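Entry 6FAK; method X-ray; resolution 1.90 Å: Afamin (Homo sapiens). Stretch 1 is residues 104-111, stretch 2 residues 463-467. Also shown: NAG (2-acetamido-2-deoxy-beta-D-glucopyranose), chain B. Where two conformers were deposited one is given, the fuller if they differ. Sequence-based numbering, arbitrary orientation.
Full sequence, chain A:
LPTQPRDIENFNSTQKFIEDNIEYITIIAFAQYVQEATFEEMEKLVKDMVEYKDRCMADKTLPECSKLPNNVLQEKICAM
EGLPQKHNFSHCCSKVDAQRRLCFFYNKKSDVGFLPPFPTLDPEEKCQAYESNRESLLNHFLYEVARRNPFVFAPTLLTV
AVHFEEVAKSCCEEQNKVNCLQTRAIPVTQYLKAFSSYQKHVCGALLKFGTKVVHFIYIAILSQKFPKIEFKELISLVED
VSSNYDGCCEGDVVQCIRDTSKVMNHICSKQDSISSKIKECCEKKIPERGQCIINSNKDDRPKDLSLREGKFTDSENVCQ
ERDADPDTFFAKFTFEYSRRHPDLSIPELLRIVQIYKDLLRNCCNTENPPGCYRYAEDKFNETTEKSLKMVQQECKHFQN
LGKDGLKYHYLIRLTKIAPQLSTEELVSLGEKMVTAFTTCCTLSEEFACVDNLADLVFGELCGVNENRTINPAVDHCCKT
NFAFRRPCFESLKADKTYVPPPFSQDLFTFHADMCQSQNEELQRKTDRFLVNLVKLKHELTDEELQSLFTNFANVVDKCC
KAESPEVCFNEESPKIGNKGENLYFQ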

# COMPACT_ATOMS: atom_id res chain seq x y z
N PHE A 104 1.24 -7.70 -19.70
CA PHE A 104 2.20 -6.70 -19.18
C PHE A 104 1.97 -6.39 -17.67
O PHE A 104 2.93 -6.31 -16.88
CB PHE A 104 2.20 -5.42 -20.02
CG PHE A 104 3.26 -5.41 -21.08
CD1 PHE A 104 4.60 -5.29 -20.73
CD2 PHE A 104 2.94 -5.60 -22.41
CE1 PHE A 104 5.59 -5.29 -21.72
CE2 PHE A 104 3.93 -5.60 -23.40
CZ PHE A 104 5.25 -5.43 -23.06
N PHE A 105 0.70 -6.26 -17.31
CA PHE A 105 0.30 -6.12 -15.94
C PHE A 105 0.73 -7.30 -15.06
O PHE A 105 1.24 -7.09 -13.96
CB PHE A 105 -1.21 -5.88 -15.85
CG PHE A 105 -1.75 -5.93 -14.47
CD1 PHE A 105 -1.58 -4.86 -13.62
CD2 PHE A 105 -2.48 -7.01 -14.03
CE1 PHE A 105 -2.10 -4.90 -12.33
CE2 PHE A 105 -2.99 -7.06 -12.74
CZ PHE A 105 -2.79 -5.99 -11.91
N TYR A 106 0.47 -8.53 -15.52
CA TYR A 106 0.93 -9.72 -14.84
C TYR A 106 2.45 -9.88 -14.77
O TYR A 106 2.91 -10.62 -13.91
CB TYR A 106 0.30 -11.02 -15.38
CG TYR A 106 -1.18 -11.15 -15.10
CD1 TYR A 106 -1.69 -10.88 -13.84
CD2 TYR A 106 -2.07 -11.59 -16.08
CE1 TYR A 106 -3.03 -10.99 -13.57
CE2 TYR A 106 -3.44 -11.72 -15.81
CZ TYR A 106 -3.90 -11.40 -14.55
OH TYR A 106 -5.24 -11.53 -14.21
N ASN A 107 3.19 -9.22 -15.65
CA ASN A 107 4.65 -9.25 -15.67
C ASN A 107 5.31 -8.50 -14.51
O ASN A 107 6.49 -8.74 -14.21
CB ASN A 107 5.15 -8.67 -17.00
CG ASN A 107 6.62 -9.04 -17.30
OD1 ASN A 107 6.94 -10.19 -17.31
ND2 ASN A 107 7.49 -8.05 -17.56
N LYS A 108 4.59 -7.57 -13.85
CA LYS A 108 5.17 -6.82 -12.73
C LYS A 108 5.45 -7.76 -11.58
O LYS A 108 4.63 -8.65 -11.31
CB LYS A 108 4.23 -5.69 -12.28
CG LYS A 108 4.12 -4.64 -13.36
CD LYS A 108 3.30 -3.45 -12.93
CE LYS A 108 3.31 -2.32 -13.95
NZ LYS A 108 2.79 -1.11 -13.29
N LYS A 109 6.58 -7.56 -10.92
CA LYS A 109 6.95 -8.34 -9.72
C LYS A 109 6.94 -7.47 -8.48
O LYS A 109 7.69 -6.47 -8.41
CB LYS A 109 8.36 -8.92 -9.88
CG LYS A 109 8.46 -9.96 -11.00
CD LYS A 109 9.22 -9.37 -12.18
CE LYS A 109 9.03 -10.17 -13.46
NZ LYS A 109 9.48 -9.31 -14.55
N SER A 110 6.10 -7.85 -7.51
CA SER A 110 6.11 -7.24 -6.17
C SER A 110 7.42 -7.44 -5.44
O SER A 110 7.90 -6.52 -4.80
CB SER A 110 4.96 -7.82 -5.32
OG SER A 110 4.80 -9.19 -5.63
N ASP A 111 8.03 -8.62 -5.59
CA ASP A 111 9.26 -8.98 -4.84
C ASP A 111 10.43 -8.44 -5.67
O ASP A 111 10.77 -9.00 -6.69
CB ASP A 111 9.35 -10.52 -4.62
CG ASP A 111 10.77 -11.00 -4.21
OD1 ASP A 111 11.62 -10.20 -3.79
OD2 ASP A 111 11.03 -12.19 -4.28
N GLY A 463 -1.51 -9.86 -2.18
CA GLY A 463 -1.02 -9.74 -3.55
C GLY A 463 -1.77 -8.67 -4.32
O GLY A 463 -2.99 -8.41 -4.08
N VAL A 464 -1.07 -8.09 -5.30
CA VAL A 464 -1.63 -7.08 -6.18
C VAL A 464 -2.08 -7.66 -7.51
O VAL A 464 -3.28 -7.63 -7.83
CB VAL A 464 -0.65 -5.87 -6.36
CG1 VAL A 464 -1.31 -4.78 -7.17
CG2 VAL A 464 -0.23 -5.35 -5.01
N ASN A 465 -1.14 -8.23 -8.27
CA ASN A 465 -1.41 -8.76 -9.57
C ASN A 465 -1.33 -10.29 -9.59
O ASN A 465 -1.12 -10.89 -10.62
CB ASN A 465 -0.43 -8.18 -10.62
CG ASN A 465 1.05 -8.59 -10.43
OD1 ASN A 465 1.47 -8.99 -9.34
ND2 ASN A 465 1.84 -8.43 -11.49
N GLU A 466 -1.42 -10.92 -8.43
CA GLU A 466 -1.45 -12.38 -8.34
C GLU A 466 -2.44 -12.79 -7.25
O GLU A 466 -2.65 -12.05 -6.29
CB GLU A 466 -0.06 -12.95 -8.02
CG GLU A 466 0.61 -12.17 -6.92
CD GLU A 466 2.06 -12.51 -6.63
OE1 GLU A 466 2.71 -11.61 -6.01
OE2 GLU A 466 2.52 -13.61 -6.96
N ASN A 467 -3.00 -13.98 -7.39
CA ASN A 467 -3.68 -14.64 -6.30
C ASN A 467 -2.62 -15.54 -5.72
O ASN A 467 -2.22 -16.48 -6.33
CB ASN A 467 -4.89 -15.43 -6.81
CG ASN A 467 -5.94 -14.50 -7.38
OD1 ASN A 467 -6.33 -13.54 -6.71
ND2 ASN A 467 -6.37 -14.75 -8.60
C1 NAG B . -7.36 -13.93 -9.28
C2 NAG B . -7.37 -14.29 -10.76
C3 NAG B . -8.41 -13.47 -11.50
C4 NAG B . -9.77 -13.64 -10.83
C5 NAG B . -9.68 -13.36 -9.33
C6 NAG B . -11.01 -13.64 -8.64
C7 NAG B . -5.49 -14.93 -12.22
C8 NAG B . -6.28 -16.14 -12.62
N2 NAG B . -6.04 -14.08 -11.34
O3 NAG B . -8.49 -13.88 -12.87
O4 NAG B . -10.72 -12.76 -11.45
O5 NAG B . -8.66 -14.17 -8.73
O6 NAG B . -11.35 -15.02 -8.77
O7 NAG B . -4.37 -14.72 -12.68
O HOH W 1 3.82 -9.55 -8.10

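A single side-chain amide, that of Asn465, holds the two stretches together: its ND2 donates two hydrogen bonds across the interface, and both go to backbone carbonyls of the other stretch. One runs from Asn465 ND2 to Phe105 O (2.9 Å), the other from Asn465 ND2 to Lys108 O (2.8 Å), with N-H...O angles of 160° and 169°. Each proton of the amide therefore has its own nearly straight bond. Tyr106 O lies 3.4 Å from Asn465 ND2, but its angle is poor and it does not compete.

The backbone of stretch 1 is well suited to receive such a donor. The helix that enters from earlier in the chain includes residues 104-106, and as the chain turns out of helical geometry its internal hydrogen bonding slackens: Asn107 N to Phe104 O (3.2 Å) and Lys108 N to Phe105 O (3.4 Å) are both weak. Phe105 O is thus poorly served by its own chain and gains a much shorter bond from the amide. Lys108, with phi/psi of -66/140, has left the helical region, and its carbonyl is the second acceptor. Stretch 2 has no regular secondary structure. It starts at Gly463, the first residue after a helix to leave helical angles; its positive phi, at a psi of 152°, would jam a CB against the preceding carbonyl oxygen, a conformation that by itself calls for glycine. Two residues on, Asn465 points its CA-to-CB bond toward stretch 1, with chi1 in the p well, and its CA lies 5.8 Å from Tyr106 CA.

Aromatic rings pack around the same residue. Phe105 starts out sideways, but its t rotamer brings the ring in, and Asn465 CB sits over one face, 3.5 Å from Phe105 CZ. The nonpolar part of the asparagine thus packs on the ring while its amide reaches the polar backbone. Tyr106 meets the backbone of Asn465 instead: Asn465 O lies at the ring edge, near its plane, 3.3 Å from Tyr106 CD1, so the carbonyl faces the slightly positive C-H rim of the ring. Of the 288 Å² buried between the stretches, counting both sides, 124 Å² belongs to Asn465.

The other end of the amide is tied in through water 1, which accepts a hydrogen bond from Ser110 N (2.9 Å) and lies within donating distance of Asn465 OD1 (2.7 Å) and Glu466 OE1 (3.1 Å). More acceptors surround this water than it has protons, so these last two contacts need not both be satisfied at once. Ser110 points its CA-to-CB bond toward stretch 2, and Ser110 OG lies 3.2 Å from Glu466 OE1, beside the water.

Asn467 makes no contact with stretch 1 but carries a glycan, its ND2 bonded covalently to NAG C1 (1.5 Å). The sugar's acetamido oxygen comes back toward the tyrosine, with NAG O7 3.6 Å from Tyr106 OH.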